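Local coordinates for protein carboxylesterase (EST-2) (Archaeoglobus fulgidus, PDB 5FRD) that probably hydrolyses carboxylic esters by means of an alpha/beta-hydrolase fold and binds coenzyme A in the vicinity of its active site, at residues Q96-Y99 against I105-A108; E74-T79 against A83-H88; I215-L220 against L246-V251. All blocks are in the same frame, centred on the assembly; numbering follows the deposited sequence.

Interaction 1 of 3, residues Q96-Y99 against I105-A108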
loop_
_atom_site.group_PDB
_atom_site.type_symbol
_atom_site.label_atom_id
_atom_site.label_comp_id
_atom_site.label_asym_id
_atom_site.label_seq_id
_atom_site.Cartn_x
_atom_site.Cartn_y
_atom_site.Cartn_z
ATOM N N GLN A 96 5.209 -6.111 3.921
ATOM C CA GLN A 96 6.405 -6.913 4.091
ATOM C C GLN A 96 6.582 -7.281 5.568
ATOM O O GLN A 96 6.842 -8.465 5.860
ATOM C CB GLN A 96 7.630 -6.161 3.590
ATOM C CG GLN A 96 7.661 -6.001 2.087
ATOM C CD GLN A 96 8.731 -5.043 1.657
ATOM O OE1 GLN A 96 9.908 -5.392 1.641
ATOM N NE2 GLN A 96 8.355 -3.809 1.351
ATOM N N LYS A 97 6.428 -6.325 6.485
ATOM C CA LYS A 97 6.541 -6.612 7.911
ATOM C C LYS A 97 5.437 -7.547 8.382
ATOM O O LYS A 97 5.678 -8.432 9.238
ATOM C CB LYS A 97 6.615 -5.350 8.747
ATOM C CG LYS A 97 7.854 -4.514 8.509
ATOM C CD LYS A 97 9.153 -5.144 8.998
ATOM C CE LYS A 97 10.175 -4.085 9.375
ATOM N NZ LYS A 97 11.173 -4.656 10.317
ATOM N N LEU A 98 4.234 -7.406 7.841
ATOM C CA LEU A 98 3.140 -8.301 8.146
ATOM C C LEU A 98 3.487 -9.740 7.758
ATOM O O LEU A 98 3.244 -10.680 8.535
ATOM C CB LEU A 98 1.857 -7.818 7.462
ATOM C CG LEU A 98 0.568 -8.592 7.680
ATOM C CD1 LEU A 98 -0.649 -7.706 7.403
ATOM C CD2 LEU A 98 0.491 -9.835 6.823
ATOM N N TYR A 99 4.021 -9.930 6.556
ATOM C CA TYR A 99 4.422 -11.252 6.099
ATOM C C TYR A 99 5.501 -11.824 7.009
ATOM O O TYR A 99 5.439 -13.003 7.368
ATOM C CB TYR A 99 4.886 -11.230 4.630
ATOM C CG TYR A 99 5.434 -12.578 4.220
ATOM C CD1 TYR A 99 4.590 -13.633 3.979
ATOM C CD2 TYR A 99 6.789 -12.793 4.159
ATOM C CE1 TYR A 99 5.077 -14.895 3.656
ATOM C CE2 TYR A 99 7.292 -14.037 3.830
ATOM C CZ TYR A 99 6.429 -15.062 3.555
ATOM O OH TYR A 99 6.974 -16.298 3.221
ATOM N N ILE A 105 -0.913 -15.935 7.606
ATOM C CA ILE A 105 -2.134 -15.238 7.179
ATOM C C ILE A 105 -2.042 -14.671 5.756
ATOM O O ILE A 105 -3.028 -14.156 5.283
ATOM C CB ILE A 105 -2.618 -14.143 8.173
ATOM C CG1 ILE A 105 -1.723 -12.924 8.178
ATOM C CG2 ILE A 105 -2.789 -14.731 9.593
ATOM C CD1 ILE A 105 -2.110 -11.825 9.149
ATOM N N CYS A 106 -0.872 -14.812 5.126
ATOM C CA CYS A 106 -0.625 -14.310 3.773
ATOM C C CYS A 106 -0.701 -15.420 2.761
ATOM O O CYS A 106 0.139 -16.351 2.768
ATOM C CB CYS A 106 0.741 -13.719 3.685
ATOM S SG CYS A 106 0.947 -12.326 4.759
ATOM N N LEU A 107 -1.692 -15.362 1.900
ATOM C CA LEU A 107 -1.807 -16.297 0.812
ATOM C C LEU A 107 -0.862 -15.914 -0.327
ATOM O O LEU A 107 -0.372 -16.772 -1.082
ATOM C CB LEU A 107 -3.212 -16.330 0.255
ATOM C CG LEU A 107 -4.340 -16.607 1.259
ATOM C CD1 LEU A 107 -5.667 -16.490 0.555
ATOM C CD2 LEU A 107 -4.143 -17.991 1.883
ATOM N N ALA A 108 -0.602 -14.614 -0.444
ATOM C CA ALA A 108 0.248 -14.068 -1.512
ATOM C C ALA A 108 0.453 -12.596 -1.188
ATOM O O ALA A 108 -0.233 -12.044 -0.338
ATOM C CB ALA A 108 -0.417 -14.197 -2.868
#

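Interaction 2 of 3, residues E74-T79 against A83-H88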
loop_
_atom_site.group_PDB
_atom_site.type_symbol
_atom_site.label_atom_id
_atom_site.label_comp_id
_atom_site.label_asym_id
_atom_site.label_seq_id
_atom_site.Cartn_x
_atom_site.Cartn_y
_atom_site.Cartn_z
ATOM N N GLU A 74 -3.907 -7.900 12.784
ATOM C CA GLU A 74 -5.079 -8.140 13.603
ATOM C C GLU A 74 -6.352 -7.873 12.834
ATOM O O GLU A 74 -7.338 -8.594 12.926
ATOM C CB GLU A 74 -5.043 -7.282 14.875
ATOM C CG GLU A 74 -3.984 -7.720 15.865
ATOM C CD GLU A 74 -4.281 -9.095 16.443
ATOM O OE1 GLU A 74 -5.378 -9.291 16.984
ATOM O OE2 GLU A 74 -3.442 -9.995 16.301
ATOM N N SER A 75 -6.335 -6.818 12.018
ATOM C CA SER A 75 -7.512 -6.484 11.233
ATOM C C SER A 75 -7.804 -7.497 10.120
ATOM O O SER A 75 -8.941 -7.824 9.875
ATOM C CB SER A 75 -7.352 -5.083 10.617
ATOM O OG SER A 75 -7.223 -4.070 11.598
ATOM N N LEU A 76 -6.762 -8.008 9.481
ATOM C CA LEU A 76 -6.894 -9.048 8.507
ATOM C C LEU A 76 -7.495 -10.299 9.154
ATOM O O LEU A 76 -8.459 -10.856 8.673
ATOM C CB LEU A 76 -5.527 -9.316 7.851
ATOM C CG LEU A 76 -5.452 -10.227 6.657
ATOM C CD1 LEU A 76 -4.122 -10.057 5.940
ATOM C CD2 LEU A 76 -5.688 -11.698 6.989
ATOM N N LYS A 77 -6.913 -10.704 10.272
ATOM C CA LYS A 77 -7.410 -11.886 10.977
ATOM C C LYS A 77 -8.901 -11.770 11.310
ATOM O O LYS A 77 -9.643 -12.745 11.172
ATOM C CB LYS A 77 -6.612 -12.112 12.259
ATOM C CG LYS A 77 -5.213 -12.633 12.042
ATOM C CD LYS A 77 -4.418 -12.576 13.346
ATOM C CE LYS A 77 -2.987 -13.033 13.156
ATOM N NZ LYS A 77 -2.202 -12.919 14.417
ATOM N N LYS A 78 -9.348 -10.574 11.708
ATOM C CA LYS A 78 -10.742 -10.340 12.144
ATOM C C LYS A 78 -11.738 -10.179 11.008
ATOM O O LYS A 78 -12.947 -10.191 11.237
ATOM C CB LYS A 78 -10.817 -9.102 13.047
ATOM C CG LYS A 78 -10.203 -9.313 14.434
ATOM C CD LYS A 78 -10.091 -7.999 15.203
ATOM C CE LYS A 78 -9.224 -8.113 16.443
ATOM N NZ LYS A 78 -9.846 -8.975 17.481
ATOM N N THR A 79 -11.246 -9.986 9.776
ATOM C CA THR A 79 -12.129 -9.753 8.652
ATOM C C THR A 79 -12.152 -10.911 7.676
ATOM O O THR A 79 -13.208 -11.459 7.381
ATOM C CB THR A 79 -11.766 -8.428 7.924
ATOM O OG1 THR A 79 -10.382 -8.434 7.586
ATOM C CG2 THR A 79 -12.095 -7.231 8.767
ATOM N N ALA A 83 -5.381 -13.832 3.557
ATOM C CA ALA A 83 -5.662 -13.048 2.345
ATOM C C ALA A 83 -4.434 -12.855 1.502
ATOM O O ALA A 83 -3.296 -12.986 1.976
ATOM C CB ALA A 83 -6.195 -11.670 2.722
ATOM N N VAL A 84 -4.682 -12.509 0.232
ATOM C CA VAL A 84 -3.684 -11.858 -0.587
ATOM C C VAL A 84 -3.544 -10.435 -0.035
ATOM O O VAL A 84 -4.541 -9.712 0.012
ATOM C CB VAL A 84 -4.129 -11.870 -2.039
ATOM C CG1 VAL A 84 -3.141 -11.094 -2.911
ATOM C CG2 VAL A 84 -4.290 -13.299 -2.540
ATOM N N VAL A 85 -2.347 -10.052 0.352
ATOM C CA VAL A 85 -2.113 -8.748 0.945
ATOM C C VAL A 85 -1.533 -7.814 -0.095
ATOM O O VAL A 85 -0.478 -8.129 -0.679
ATOM C CB VAL A 85 -1.176 -8.840 2.139
ATOM C CG1 VAL A 85 -0.917 -7.473 2.747
ATOM C CG2 VAL A 85 -1.749 -9.786 3.202
ATOM N N VAL A 86 -2.223 -6.716 -0.346
ATOM C CA VAL A 86 -1.874 -5.735 -1.403
ATOM C C VAL A 86 -1.458 -4.454 -0.688
ATOM O O VAL A 86 -2.271 -3.847 0.003
ATOM C CB VAL A 86 -3.081 -5.464 -2.297
ATOM C CG1 VAL A 86 -2.711 -4.476 -3.405
ATOM C CG2 VAL A 86 -3.661 -6.734 -2.879
ATOM N N GLY A 87 -0.213 -4.040 -0.831
ATOM C CA GLY A 87 0.302 -2.843 -0.180
ATOM C C GLY A 87 0.912 -1.849 -1.122
ATOM O O GLY A 87 1.727 -2.245 -1.950
ATOM N N HIS A 88 0.566 -0.587 -0.959
ATOM C CA HIS A 88 1.089 0.512 -1.753
ATOM C C HIS A 88 2.034 1.360 -0.930
ATOM O O HIS A 88 1.638 1.905 0.095
ATOM C CB HIS A 88 -0.027 1.368 -2.277
ATOM C CG HIS A 88 0.442 2.515 -3.099
ATOM N ND1 HIS A 88 0.022 3.806 -2.894
ATOM C CD2 HIS A 88 1.301 2.559 -4.133
ATOM C CE1 HIS A 88 0.612 4.602 -3.774
ATOM N NE2 HIS A 88 1.378 3.870 -4.551
#

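Interaction 3 of 3, residues I215-L220 against L246-V251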
loop_
_atom_site.group_PDB
_atom_site.type_symbol
_atom_site.label_atom_id
_atom_site.label_comp_id
_atom_site.label_asym_id
_atom_site.label_seq_id
_atom_site.Cartn_x
_atom_site.Cartn_y
_atom_site.Cartn_z
ATOM N N ILE A 215 12.814 -12.460 -5.047
ATOM C CA ILE A 215 11.649 -13.258 -4.689
ATOM C C ILE A 215 11.426 -14.326 -5.761
ATOM O O ILE A 215 11.062 -13.990 -6.891
ATOM C CB ILE A 215 10.409 -12.359 -4.459
ATOM C CG1 ILE A 215 10.689 -11.334 -3.345
ATOM C CG2 ILE A 215 9.204 -13.233 -4.123
ATOM C CD1 ILE A 215 9.607 -10.266 -3.174
ATOM N N PRO A 216 11.571 -15.632 -5.408
ATOM C CA PRO A 216 11.525 -16.640 -6.470
ATOM C C PRO A 216 10.240 -16.727 -7.266
ATOM O O PRO A 216 10.281 -16.737 -8.495
ATOM C CB PRO A 216 11.799 -17.958 -5.737
ATOM C CG PRO A 216 12.452 -17.566 -4.478
ATOM C CD PRO A 216 12.007 -16.185 -4.121
ATOM N N ASN A 217 9.094 -16.753 -6.587
ATOM C CA ASN A 217 7.832 -16.846 -7.262
ATOM C C ASN A 217 7.230 -15.453 -7.352
ATOM O O ASN A 217 6.265 -15.159 -6.652
ATOM C CB ASN A 217 6.853 -17.775 -6.538
ATOM C CG ASN A 217 5.607 -18.065 -7.354
ATOM O OD1 ASN A 217 5.407 -17.515 -8.449
ATOM N ND2 ASN A 217 4.743 -18.924 -6.825
ATOM N N SER A 218 7.863 -14.566 -8.105
ATOM C CA SER A 218 7.322 -13.242 -8.346
ATOM C C SER A 218 7.142 -12.993 -9.810
ATOM O O SER A 218 7.913 -13.547 -10.619
ATOM C CB SER A 218 8.163 -12.141 -7.701
ATOM O OG SER A 218 9.469 -12.087 -8.275
ATOM N N GLU A 219 6.174 -12.162 -10.148
ATOM C CA GLU A 219 5.965 -11.678 -11.501
ATOM C C GLU A 219 5.972 -10.158 -11.420
ATOM O O GLU A 219 5.447 -9.590 -10.457
ATOM C CB GLU A 219 4.650 -12.119 -12.027
ATOM C CG GLU A 219 4.538 -13.524 -12.524
ATOM C CD GLU A 219 3.111 -13.910 -12.776
ATOM O OE1 GLU A 219 2.411 -14.155 -11.768
ATOM O OE2 GLU A 219 2.676 -13.926 -13.945
ATOM N N LEU A 220 6.567 -9.500 -12.412
ATOM C CA LEU A 220 6.652 -8.048 -12.477
ATOM C C LEU A 220 5.744 -7.537 -13.560
ATOM O O LEU A 220 5.784 -8.043 -14.687
ATOM C CB LEU A 220 8.085 -7.645 -12.751
ATOM C CG LEU A 220 8.348 -6.167 -12.989
ATOM C CD1 LEU A 220 8.058 -5.330 -11.741
ATOM C CD2 LEU A 220 9.797 -5.986 -13.422
ATOM N N LEU A 246 -4.834 -13.271 -8.987
ATOM C CA LEU A 246 -5.749 -13.920 -8.038
ATOM C C LEU A 246 -6.204 -15.272 -8.568
ATOM O O LEU A 246 -6.304 -16.225 -7.798
ATOM C CB LEU A 246 -6.930 -13.014 -7.708
ATOM C CG LEU A 246 -6.570 -11.729 -6.939
ATOM C CD1 LEU A 246 -7.794 -10.840 -6.731
ATOM C CD2 LEU A 246 -5.887 -11.995 -5.607
ATOM N N LYS A 247 -6.467 -15.363 -9.875
ATOM C CA LYS A 247 -6.792 -16.672 -10.533
ATOM C C LYS A 247 -5.679 -17.651 -10.345
ATOM O O LYS A 247 -5.904 -18.809 -9.979
ATOM C CB LYS A 247 -6.940 -16.572 -12.069
ATOM C CG LYS A 247 -8.243 -17.151 -12.596
ATOM C CD LYS A 247 -8.202 -17.410 -14.107
ATOM C CE LYS A 247 -9.194 -18.505 -14.586
ATOM N NZ LYS A 247 -8.644 -19.870 -14.331
ATOM N N LYS A 248 -4.453 -17.201 -10.595
ATOM C CA LYS A 248 -3.269 -18.038 -10.467
ATOM C C LYS A 248 -3.108 -18.612 -9.061
ATOM O O LYS A 248 -2.785 -19.782 -8.896
ATOM C CB LYS A 248 -2.021 -17.255 -10.858
ATOM C CG LYS A 248 -0.738 -18.079 -10.840
ATOM C CD LYS A 248 0.452 -17.258 -11.290
ATOM C CE LYS A 248 1.229 -16.700 -10.105
ATOM N NZ LYS A 248 2.194 -17.700 -9.575
ATOM N N VAL A 249 -3.347 -17.792 -8.045
ATOM C CA VAL A 249 -3.227 -18.217 -6.656
ATOM C C VAL A 249 -4.476 -18.966 -6.137
ATOM O O VAL A 249 -4.459 -19.533 -5.037
ATOM C CB VAL A 249 -2.907 -16.973 -5.789
ATOM C CG1 VAL A 249 -3.153 -17.202 -4.286
ATOM C CG2 VAL A 249 -1.476 -16.549 -6.056
ATOM N N GLY A 250 -5.568 -18.946 -6.880
ATOM C CA GLY A 250 -6.797 -19.662 -6.470
ATOM C C GLY A 250 -7.730 -18.939 -5.526
ATOM O O GLY A 250 -8.532 -19.562 -4.838
ATOM N N VAL A 251 -7.679 -17.611 -5.522
ATOM C CA VAL A 251 -8.549 -16.812 -4.698
ATOM C C VAL A 251 -9.696 -16.501 -5.616
ATOM O O VAL A 251 -9.647 -15.562 -6.441
ATOM C CB VAL A 251 -7.797 -15.614 -4.075
ATOM C CG1 VAL A 251 -8.734 -14.614 -3.407
ATOM C CG2 VAL A 251 -6.855 -16.165 -3.026
HETATM O O HOH W 1 1.944 -19.742 -7.862
#

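Interaction 1 of 3, residues Q96-Y99 against I105-A108
Leu-98 and Tyr-99, consecutive residues of helix 90-101, straddle the side chain of Cys-106 at the start of strand 106-112. CD2 of Leu-98 is the methyl that does the touching. It meets CD1 of Ile-105 at 4.0 Å, the two side chains crossing at about a right angle, and it also lies against SG of Cys-106; that approach is very short, and since Cys-106 was built in two conformers its exact length is doubtful. In one of them SG is directed at the helix, 3.9 Å from CA of Tyr-99. The tyrosine offers an edge, not a face: its CD1 is 3.9 Å from CB of Cys-106, which sits near the ring plane, and in this conformer SG lies 5.3 Å from the ring centroid and 86° off the normal, an edge-on sulfur-aromatic contact. Both helix residues hold CG anti to the backbone N (chi1 -178° for Leu-98 and 174° for Tyr-99), which carries their branches toward the strand. One shell out, Tyr-99 OH is hydrogen-bonded to the backbone N of Gly-189, fixing the far end of the ring, while Leu-98 also packs on Ala-72 of helix 65-79 and Cys-106 on Val-85. The contact thus closes the beta-alpha-beta crossover from strand 83-88 to strand 106-112. No hydrogen bond spans it, so apolar burial and van der Waals contact probably account for the packing.

Interaction 2 of 3, residues E74-T79 against A83-H88
Leu-76, on the last turns of helix 65-79, packs on Val-85 and Ala-83 of strand 83-88, a central strand of the alpha/beta-hydrolase sheet; the helix is one of those layered on this sheet, and a short connection joins it to the strand. The leucine sends CB toward the strand, and CG follows anti to the backbone N (chi1 -171°), so both methyls are delivered to the sheet. CD1 makes the closer approach, 3.6 Å from CG2 of Val-85, and it is also 4.2 Å from CB of Ala-83. CD2 turns instead to the backbone at the strand's beginning, 4.1 Å from N of Ala-83. One branched tip therefore bridges two residues that alternate along the same strand face, while the intervening Val-84 points away, toward the other side of the sheet. Val-85 meets the leucine with CG2, which lies beside its own backbone N. Farther along the strand, Gly-87 belongs to a GxSxG pattern consistent with a nucleophile elbow, and His-88 NE2 is hydrogen-bonded to the backbone O of His-228; Leu-76 touches the strand's first residues. Another side of the helix, at Ser-75, rests on Ile-7 and Val-9 of strand 3-9. Near the helix end, Thr-79 bends its hydroxyl back along the helix, OG1 donating to O of Ser-75 at 2.8 Å with a C=O···OG1 angle of 136° and a tilt of 25° from the carbonyl plane.

Interaction 3 of 3, residues I215-L220 against L246-V251
A water molecule links Lys-248 to Asn-217 at the protein surface, where the C-terminal end of helix 235-249 comes beside edge strand 218-223 of the alpha/beta-hydrolase sheet. The water accepts from NZ of Lys-248 at 2.7 Å and from ND2 of Asn-217 at 3.1 Å. OD1 of the same amide meets the ammonium directly, taking a weak hydrogen bond from NZ at 3.4 Å. These side chains come from opposite directions. Lys-248 leaves the helix with CG anti to its N, then bends at chi3 (97°) and chi4, carrying NZ past Glu-219. The glutamate, extended beyond CG, crosses the lysine chain at a slant; its OE1 meets CE at 3.3 Å but stays 4.2 Å from NZ, beyond salt-bridge distance, although some electrostatic attraction is likely. Lys-248 and Glu-219 each have two conformers, so this is one of at least two arrangements, and crystal contacts may influence it. Behind these polar side chains, Asn-217 and Val-249 both rest on Pro-191, and backbone bonds to Thr-192 tie Asn-217, just ahead of the strand, and Glu-219, within it, to strand 192-197. At the strand's first residue, Ser-218 OG donates back to O of Ile-215 at 2.8 Å and is also hydrogen-bonded to ND1 of His-212. The helix finishes in a Schellman motif: Gly-250 adopts a positive phi of 85°, its N bonded to O of Lys-247, and N of Val-251 reaches back 3.0 Å to O of Leu-246.

How the interactions relate
Interactions 1 and 2 belong to the buried core, are about 8 Å apart between centres, and press helices 90-101 and 65-79 on the neighbouring strands 106-112 and 83-88. Both rely on leucine methyls and lack hydrogen bonds across the interface; sulfur and a ring edge distinguish interaction 1. Interaction 3 lies at the surface, on edge strand 218-223, and is polar, partly water-mediated and, judging by its alternate conformers, probably mobile. It nevertheless joins the same sheet: Val-84, which faces away from helix 65-79, packs on Leu-246 and Val-251, while Ala-108 meets Val-249. Helix 235-249 thus lies across the sheet from the helices of the two core contacts.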